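Local coordinates for protein branched-chain alpha-ketoacid decarboxylase (Lactococcus lactis, PDB 2VBF) that probably decarboxylates branched-chain and aromatic alpha-keto acids to aldehydes, using thiamine diphosphate and a magnesium ion, at residues D452-Q456 / I498-Y503; I477-T483 / L549-A554. All coordinates share one frame; numbering follows the deposited sequence.

Contact 1: D452-Q456 / I498-Y503; sequences DGSLQ and IPMWNY. With MG (magnesium ion), chain E; TPP (thiamine diphosphate), chain F.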
loop_
_atom_site.group_PDB
_atom_site.type_symbol
_atom_site.label_atom_id
_atom_site.label_comp_id
_atom_site.label_asym_id
_atom_site.label_seq_id
_atom_site.Cartn_x
_atom_site.Cartn_y
_atom_site.Cartn_z
ATOM N N ASP A 452 -15.124 -10.166 4.886
ATOM C CA ASP A 452 -15.579 -8.901 4.341
ATOM C C ASP A 452 -14.605 -7.739 4.584
ATOM O O ASP A 452 -14.275 -6.999 3.658
ATOM C CB ASP A 452 -16.994 -8.546 4.853
ATOM C CG ASP A 452 -17.162 -8.631 6.383
ATOM O OD1 ASP A 452 -16.320 -9.170 7.141
ATOM O OD2 ASP A 452 -18.214 -8.154 6.842
ATOM N N GLY A 453 -14.109 -7.621 5.803
ATOM C CA GLY A 453 -13.230 -6.519 6.166
ATOM C C GLY A 453 -11.915 -6.577 5.424
ATOM O O GLY A 453 -11.378 -5.542 5.043
ATOM N N SER A 454 -11.405 -7.798 5.227
ATOM C CA SER A 454 -10.124 -8.022 4.543
ATOM C C SER A 454 -10.241 -7.855 3.043
ATOM O O SER A 454 -9.348 -7.285 2.402
ATOM C CB SER A 454 -9.597 -9.418 4.870
ATOM O OG SER A 454 -9.275 -9.539 6.247
ATOM N N LEU A 455 -11.339 -8.343 2.459
ATOM C CA LEU A 455 -11.581 -8.140 1.015
ATOM C C LEU A 455 -11.542 -6.662 0.628
ATOM O O LEU A 455 -11.060 -6.319 -0.430
ATOM C CB LEU A 455 -12.922 -8.743 0.579
ATOM C CG LEU A 455 -13.271 -8.520 -0.904
ATOM C CD1 LEU A 455 -12.315 -9.281 -1.845
ATOM C CD2 LEU A 455 -14.731 -8.907 -1.186
ATOM N N GLN A 456 -12.025 -5.790 1.513
ATOM C CA GLN A 456 -12.101 -4.375 1.210
ATOM C C GLN A 456 -10.712 -3.738 0.973
ATOM O O GLN A 456 -10.604 -2.722 0.294
ATOM C CB GLN A 456 -12.860 -3.639 2.309
ATOM C CG GLN A 456 -14.346 -4.027 2.392
ATOM C CD GLN A 456 -15.219 -2.980 3.062
ATOM O OE1 GLN A 456 -14.780 -1.866 3.318
ATOM N NE2 GLN A 456 -16.487 -3.336 3.329
ATOM N N ILE A 498 -17.656 -1.902 9.507
ATOM C CA ILE A 498 -17.240 -1.439 8.183
ATOM C C ILE A 498 -18.463 -1.152 7.316
ATOM O O ILE A 498 -19.555 -1.676 7.585
ATOM C CB ILE A 498 -16.351 -2.484 7.466
ATOM C CG1 ILE A 498 -17.161 -3.744 7.096
ATOM C CG2 ILE A 498 -15.149 -2.827 8.345
ATOM C CD1 ILE A 498 -16.320 -4.926 6.586
ATOM N N PRO A 499 -18.303 -0.322 6.282
ATOM C CA PRO A 499 -19.418 -0.116 5.349
ATOM C C PRO A 499 -19.790 -1.436 4.661
ATOM O O PRO A 499 -18.897 -2.144 4.191
ATOM C CB PRO A 499 -18.860 0.924 4.362
ATOM C CG PRO A 499 -17.697 1.546 5.060
ATOM C CD PRO A 499 -17.121 0.463 5.885
ATOM N N MET A 500 -21.072 -1.816 4.640
ATOM C CA MET A 500 -21.425 -3.085 4.004
ATOM C C MET A 500 -21.628 -2.905 2.502
ATOM O O MET A 500 -22.540 -2.203 2.043
ATOM C CB MET A 500 -22.656 -3.776 4.629
ATOM C CG MET A 500 -22.812 -5.266 4.147
ATOM S SD MET A 500 -24.219 -6.111 4.877
ATOM C CE MET A 500 -23.591 -6.306 6.542
ATOM N N TRP A 501 -20.770 -3.553 1.740
ATOM C CA TRP A 501 -20.938 -3.637 0.303
ATOM C C TRP A 501 -21.890 -4.777 -0.057
ATOM O O TRP A 501 -22.136 -5.674 0.749
ATOM C CB TRP A 501 -19.604 -3.892 -0.386
ATOM C CG TRP A 501 -18.522 -2.919 -0.081
ATOM C CD1 TRP A 501 -18.630 -1.732 0.582
ATOM C CD2 TRP A 501 -17.153 -3.051 -0.457
ATOM N NE1 TRP A 501 -17.399 -1.116 0.649
ATOM C CE2 TRP A 501 -16.475 -1.909 0.020
ATOM C CE3 TRP A 501 -16.434 -4.032 -1.142
ATOM C CZ2 TRP A 501 -15.101 -1.716 -0.176
ATOM C CZ3 TRP A 501 -15.069 -3.839 -1.338
ATOM C CH2 TRP A 501 -14.422 -2.688 -0.854
ATOM N N ASN A 502 -22.396 -4.734 -1.284
ATOM C CA ASN A 502 -23.123 -5.858 -1.878
ATOM C C ASN A 502 -22.121 -6.794 -2.534
ATOM O O ASN A 502 -21.918 -6.754 -3.747
ATOM C CB ASN A 502 -24.168 -5.344 -2.875
ATOM C CG ASN A 502 -25.198 -4.446 -2.213
ATOM O OD1 ASN A 502 -25.826 -4.833 -1.226
ATOM N ND2 ASN A 502 -25.359 -3.240 -2.731
ATOM N N TYR A 503 -21.499 -7.632 -1.705
ATOM C CA TYR A 503 -20.317 -8.426 -2.112
ATOM C C TYR A 503 -20.601 -9.310 -3.321
ATOM O O TYR A 503 -19.775 -9.416 -4.202
ATOM C CB TYR A 503 -19.774 -9.244 -0.928
ATOM C CG TYR A 503 -19.378 -8.337 0.218
ATOM C CD1 TYR A 503 -18.249 -7.528 0.125
ATOM C CD2 TYR A 503 -20.156 -8.251 1.361
ATOM C CE1 TYR A 503 -17.903 -6.654 1.160
ATOM C CE2 TYR A 503 -19.831 -7.394 2.392
ATOM C CZ TYR A 503 -18.693 -6.582 2.284
ATOM O OH TYR A 503 -18.381 -5.717 3.305
HETATM MG MG MG E . -15.713 -9.911 8.866
HETATM N "N1'" TPP F . -4.362 -3.979 8.826
HETATM C "C2'" TPP F . -3.590 -4.897 8.162
HETATM C CM2 TPP F . -2.945 -4.503 6.863
HETATM N "N3'" TPP F . -3.414 -6.145 8.705
HETATM C "C4'" TPP F . -3.998 -6.486 9.907
HETATM N "N4'" TPP F . -3.786 -7.686 10.395
HETATM C "C5'" TPP F . -4.808 -5.564 10.579
HETATM C "C6'" TPP F . -4.985 -4.300 10.032
HETATM C "C7'" TPP F . -5.492 -5.915 11.881
HETATM N N3 TPP F . -6.532 -6.925 11.707
HETATM C C2 TPP F . -6.402 -8.286 11.912
HETATM S S1 TPP F . -7.727 -9.177 11.653
HETATM C C5 TPP F . -8.558 -7.830 11.302
HETATM C C4 TPP F . -7.818 -6.649 11.364
HETATM C CM4 TPP F . -8.355 -5.271 11.089
HETATM C C6 TPP F . -10.030 -7.975 10.969
HETATM C C7 TPP F . -10.326 -8.850 9.760
HETATM O O7 TPP F . -11.724 -8.836 9.602
HETATM P PA TPP F . -12.462 -9.769 8.540
HETATM O O1A TPP F . -11.660 -9.893 7.265
HETATM O O2A TPP F . -13.841 -9.185 8.296
HETATM O O3A TPP F . -12.442 -11.213 9.267
HETATM P PB TPP F . -13.540 -11.832 10.292
HETATM O O1B TPP F . -12.800 -12.106 11.571
HETATM O O2B TPP F . -13.979 -13.126 9.666
HETATM O O3B TPP F . -14.693 -10.884 10.471
HETATM O O HOH W 1 -19.619 -6.223 5.391
HETATM O O HOH W 2 -15.455 -11.728 7.809
HETATM O O HOH W 3 -15.739 0.601 2.389
#
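Q456 reaches from helix 452-458 into the loop 498-503 and spends both N-H groups of its amide there. Its chain, extended beyond CG (chi2 -158°), carries the amide across. NE2 donates to P499 O at 2.8 Å and to Y503 OH at 3.0 Å. Both acceptors lie in the amide plane, so the two bonds fix the rotation of the group. The amide lies flat on one face of the W501 indole, the planes 10° apart, with CD 3.5 Å from W501 CE2. Nearer the helix, Q456 CG makes a CH-pi contact, 3.6 Å from the centroid of the six-membered ring. W501 also meets F510 of the second subunit, so the loop sits at the dimer interface.

Two apolar contacts add to this. I498 CD1 packs on G453 CA at 3.5 Å, and L455 CD2 meets Y503 CD1 at 4.0 Å.

D452 OD1 binds magnesium at 2.0 Å. The backbone N of G453 and of S454, and S454 OG, donate to the alpha phosphate of thiamine diphosphate. A water lies between D452 OD2 and Y503 OH, its leg to Y503 doubtfully short.

The in-plane bonds and the stack thus tie the loop to the helix carrying D452.

Contact 2: I477-T483 / L549-A554; sequences INNDGYT and LEKEDA. With MG (magnesium ion), chain E; TPP (thiamine diphosphate), chain F.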
loop_
_atom_site.group_PDB
_atom_site.type_symbol
_atom_site.label_atom_id
_atom_site.label_comp_id
_atom_site.label_asym_id
_atom_site.label_seq_id
_atom_site.Cartn_x
_atom_site.Cartn_y
_atom_site.Cartn_z
ATOM N N ILE A 477 -16.733 -14.029 3.592
ATOM C CA ILE A 477 -17.468 -14.151 4.846
ATOM C C ILE A 477 -18.014 -12.789 5.277
ATOM O O ILE A 477 -17.321 -11.980 5.863
ATOM C CB ILE A 477 -16.646 -14.796 5.965
ATOM C CG1 ILE A 477 -16.156 -16.181 5.515
ATOM C CG2 ILE A 477 -17.473 -14.889 7.230
ATOM C CD1 ILE A 477 -15.392 -16.948 6.560
ATOM N N ASN A 478 -19.283 -12.557 4.964
ATOM C CA ASN A 478 -19.934 -11.333 5.364
ATOM C C ASN A 478 -20.520 -11.535 6.758
ATOM O O ASN A 478 -21.604 -12.118 6.907
ATOM C CB ASN A 478 -21.012 -10.946 4.352
ATOM C CG ASN A 478 -21.798 -9.725 4.786
ATOM O OD1 ASN A 478 -21.620 -9.217 5.898
ATOM N ND2 ASN A 478 -22.679 -9.255 3.920
ATOM N N ASN A 479 -19.798 -11.064 7.772
ATOM C CA ASN A 479 -20.288 -11.054 9.153
ATOM C C ASN A 479 -20.379 -9.622 9.706
ATOM O O ASN A 479 -20.267 -9.404 10.913
ATOM C CB ASN A 479 -19.476 -11.976 10.064
ATOM C CG ASN A 479 -18.010 -11.698 9.989
ATOM O OD1 ASN A 479 -17.617 -10.643 9.508
ATOM N ND2 ASN A 479 -17.194 -12.639 10.417
ATOM N N ASP A 480 -20.600 -8.671 8.805
ATOM C CA ASP A 480 -20.868 -7.289 9.175
ATOM C C ASP A 480 -19.726 -6.690 10.010
ATOM O O ASP A 480 -19.970 -6.061 11.049
ATOM C CB ASP A 480 -22.206 -7.224 9.931
ATOM C CG ASP A 480 -22.746 -5.808 10.076
ATOM O OD1 ASP A 480 -22.415 -4.925 9.236
ATOM O OD2 ASP A 480 -23.502 -5.596 11.046
ATOM N N GLY A 481 -18.487 -6.850 9.525
ATOM C CA GLY A 481 -17.300 -6.227 10.144
ATOM C C GLY A 481 -16.173 -7.158 10.581
ATOM O O GLY A 481 -16.045 -8.283 10.074
ATOM N N TYR A 482 -15.387 -6.689 11.552
ATOM C CA TYR A 482 -14.130 -7.329 11.949
ATOM C C TYR A 482 -14.359 -8.225 13.159
ATOM O O TYR A 482 -14.125 -7.821 14.311
ATOM C CB TYR A 482 -13.045 -6.302 12.309
ATOM C CG TYR A 482 -12.630 -5.258 11.280
ATOM C CD1 TYR A 482 -12.472 -5.558 9.929
ATOM C CD2 TYR A 482 -12.335 -3.965 11.693
ATOM C CE1 TYR A 482 -12.019 -4.592 9.024
ATOM C CE2 TYR A 482 -11.899 -2.990 10.796
ATOM C CZ TYR A 482 -11.755 -3.303 9.458
ATOM O OH TYR A 482 -11.326 -2.349 8.558
ATOM N N THR A 483 -14.815 -9.447 12.914
ATOM C CA THR A 483 -15.188 -10.353 14.005
ATOM C C THR A 483 -13.987 -10.769 14.844
ATOM O O THR A 483 -14.074 -10.800 16.061
ATOM C CB THR A 483 -15.985 -11.569 13.478
ATOM O OG1 THR A 483 -17.318 -11.145 13.157
ATOM C CG2 THR A 483 -16.051 -12.692 14.520
ATOM N N LEU A 549 -22.881 -14.709 7.845
ATOM C CA LEU A 549 -22.717 -15.246 9.186
ATOM C C LEU A 549 -22.848 -14.128 10.213
ATOM O O LEU A 549 -22.679 -12.951 9.885
ATOM C CB LEU A 549 -21.364 -15.953 9.319
ATOM C CG LEU A 549 -21.337 -17.344 8.662
ATOM C CD1 LEU A 549 -20.713 -17.290 7.270
ATOM C CD2 LEU A 549 -20.646 -18.372 9.543
ATOM N N GLU A 550 -23.171 -14.492 11.452
ATOM C CA GLU A 550 -23.394 -13.499 12.500
ATOM C C GLU A 550 -22.077 -12.905 12.982
ATOM O O GLU A 550 -21.067 -13.598 13.075
ATOM C CB GLU A 550 -24.154 -14.111 13.682
ATOM C CG GLU A 550 -25.529 -14.665 13.324
ATOM C CD GLU A 550 -26.492 -13.598 12.829
ATOM O OE1 GLU A 550 -26.410 -12.441 13.300
ATOM O OE2 GLU A 550 -27.343 -13.915 11.965
ATOM N N LYS A 551 -22.088 -11.614 13.291
ATOM C CA LYS A 551 -20.876 -10.939 13.755
ATOM C C LYS A 551 -20.324 -11.516 15.063
ATOM O O LYS A 551 -19.116 -11.475 15.304
ATOM C CB LYS A 551 -21.124 -9.434 13.892
ATOM C CG LYS A 551 -22.021 -9.001 15.016
ATOM C CD LYS A 551 -22.085 -7.470 15.109
ATOM C CE LYS A 551 -22.676 -6.869 13.844
ATOM N NZ LYS A 551 -22.836 -5.405 13.931
ATOM N N GLU A 552 -21.213 -12.067 15.893
ATOM C CA GLU A 552 -20.841 -12.629 17.198
ATOM C C GLU A 552 -20.286 -14.045 17.097
ATOM O O GLU A 552 -19.773 -14.585 18.078
ATOM C CB GLU A 552 -22.049 -12.661 18.135
ATOM C CG GLU A 552 -22.671 -11.297 18.395
ATOM C CD GLU A 552 -23.739 -10.891 17.386
ATOM O OE1 GLU A 552 -24.017 -11.641 16.419
ATOM O OE2 GLU A 552 -24.307 -9.798 17.576
ATOM N N ASP A 553 -20.397 -14.644 15.916
ATOM C CA ASP A 553 -20.012 -16.039 15.707
ATOM C C ASP A 553 -18.532 -16.151 15.333
ATOM O O ASP A 553 -18.073 -15.532 14.379
ATOM C CB ASP A 553 -20.889 -16.631 14.609
ATOM C CG ASP A 553 -20.729 -18.136 14.446
ATOM O OD1 ASP A 553 -20.128 -18.805 15.310
ATOM O OD2 ASP A 553 -21.218 -18.636 13.413
ATOM N N ALA A 554 -17.799 -16.940 16.103
ATOM C CA ALA A 554 -16.387 -17.212 15.829
ATOM C C ALA A 554 -16.112 -18.707 16.007
ATOM O O ALA A 554 -16.698 -19.332 16.890
ATOM C CB ALA A 554 -15.520 -16.414 16.766
HETATM MG MG MG E . -15.713 -9.911 8.866
HETATM N "N1'" TPP F . -4.362 -3.979 8.826
HETATM C "C2'" TPP F . -3.590 -4.897 8.162
HETATM C CM2 TPP F . -2.945 -4.503 6.863
HETATM N "N3'" TPP F . -3.414 -6.145 8.705
HETATM C "C4'" TPP F . -3.998 -6.486 9.907
HETATM N "N4'" TPP F . -3.786 -7.686 10.395
HETATM C "C5'" TPP F . -4.808 -5.564 10.579
HETATM C "C6'" TPP F . -4.985 -4.300 10.032
HETATM C "C7'" TPP F . -5.492 -5.915 11.881
HETATM N N3 TPP F . -6.532 -6.925 11.707
HETATM C C2 TPP F . -6.402 -8.286 11.912
HETATM S S1 TPP F . -7.727 -9.177 11.653
HETATM C C5 TPP F . -8.558 -7.830 11.302
HETATM C C4 TPP F . -7.818 -6.649 11.364
HETATM C CM4 TPP F . -8.355 -5.271 11.089
HETATM C C6 TPP F . -10.030 -7.975 10.969
HETATM C C7 TPP F . -10.326 -8.850 9.760
HETATM O O7 TPP F . -11.724 -8.836 9.602
HETATM P PA TPP F . -12.462 -9.769 8.540
HETATM O O1A TPP F . -11.660 -9.893 7.265
HETATM O O2A TPP F . -13.841 -9.185 8.296
HETATM O O3A TPP F . -12.442 -11.213 9.267
HETATM P PB TPP F . -13.540 -11.832 10.292
HETATM O O1B TPP F . -12.800 -12.106 11.571
HETATM O O2B TPP F . -13.979 -13.126 9.666
HETATM O O3B TPP F . -14.693 -10.884 10.471
HETATM O O HOH W 2 -15.455 -11.728 7.809
HETATM O O HOH W 4 -18.786 -14.726 11.984
#
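The backbone N of L549 donates to N478 O at 3.0 Å in a nearly straight bond of 172°, and past it the CA atoms of N479 and K551 are the nearest pair, 4.6 Å apart, where a type I turn runs from E550 to D553. The CA-H of N479 points at L549 O, 3.1 Å from CA.

T483 OG1 donates to the carbonyl O of K551 at 2.8 Å. OG1 stands beside the backbone N (chi1 -75°), which puts CG2 anti to that N and against D553 O. A water joins N479 ND2 to the carbonyls of E550 and D553.

D480 and K551 run side by side. NZ of K551 meets D480 OD2 at 3.0 Å in a salt bridge, from above the carboxylate plane. A bend in the lysine chain (chi3 62°) turns the amine to it. Replacing D480 by an alanine would probably leave the K551 amine without its main charge partner and free to swing, since its ion pair to D497 is long and weak. D480 N closes an Asx turn on N478 OD1, while N478 ND2 is hydrogen-bonded to E546.

N479 OD1 and G481 O bind magnesium at 2.1 and 2.0 Å. N479 ND2 and T483 N donate to O3B of the diphosphate. This is the closing end, at N478-N479, of the GDG...NN thiamine diphosphate motif that starts around D452, with the 549-554 turn packed against it.

How the contacts relate
Contacts 1 and 2 lie 11 Å apart, centre to centre, and meet at one magnesium ion and the diphosphate of the cofactor. Segments 452-456 and 477-483 lie at the C-terminal ends of neighbouring parallel strands, 445-451 and 473-478, and supply the three protein ligands of the metal. D452 joins them directly: its N is 3.0 Å from I477 O, and its OD2 is 3.0 Å from G481 N, both probable hydrogen bonds. D452 OD1 and N479 OD1 stand 3.1 Å apart because they share the ion. A metal-bound water belongs to both contacts. Loops 498-503 and 549-554 pack against these two segments, and I498 of contact 1 touches Y482 of contact 2.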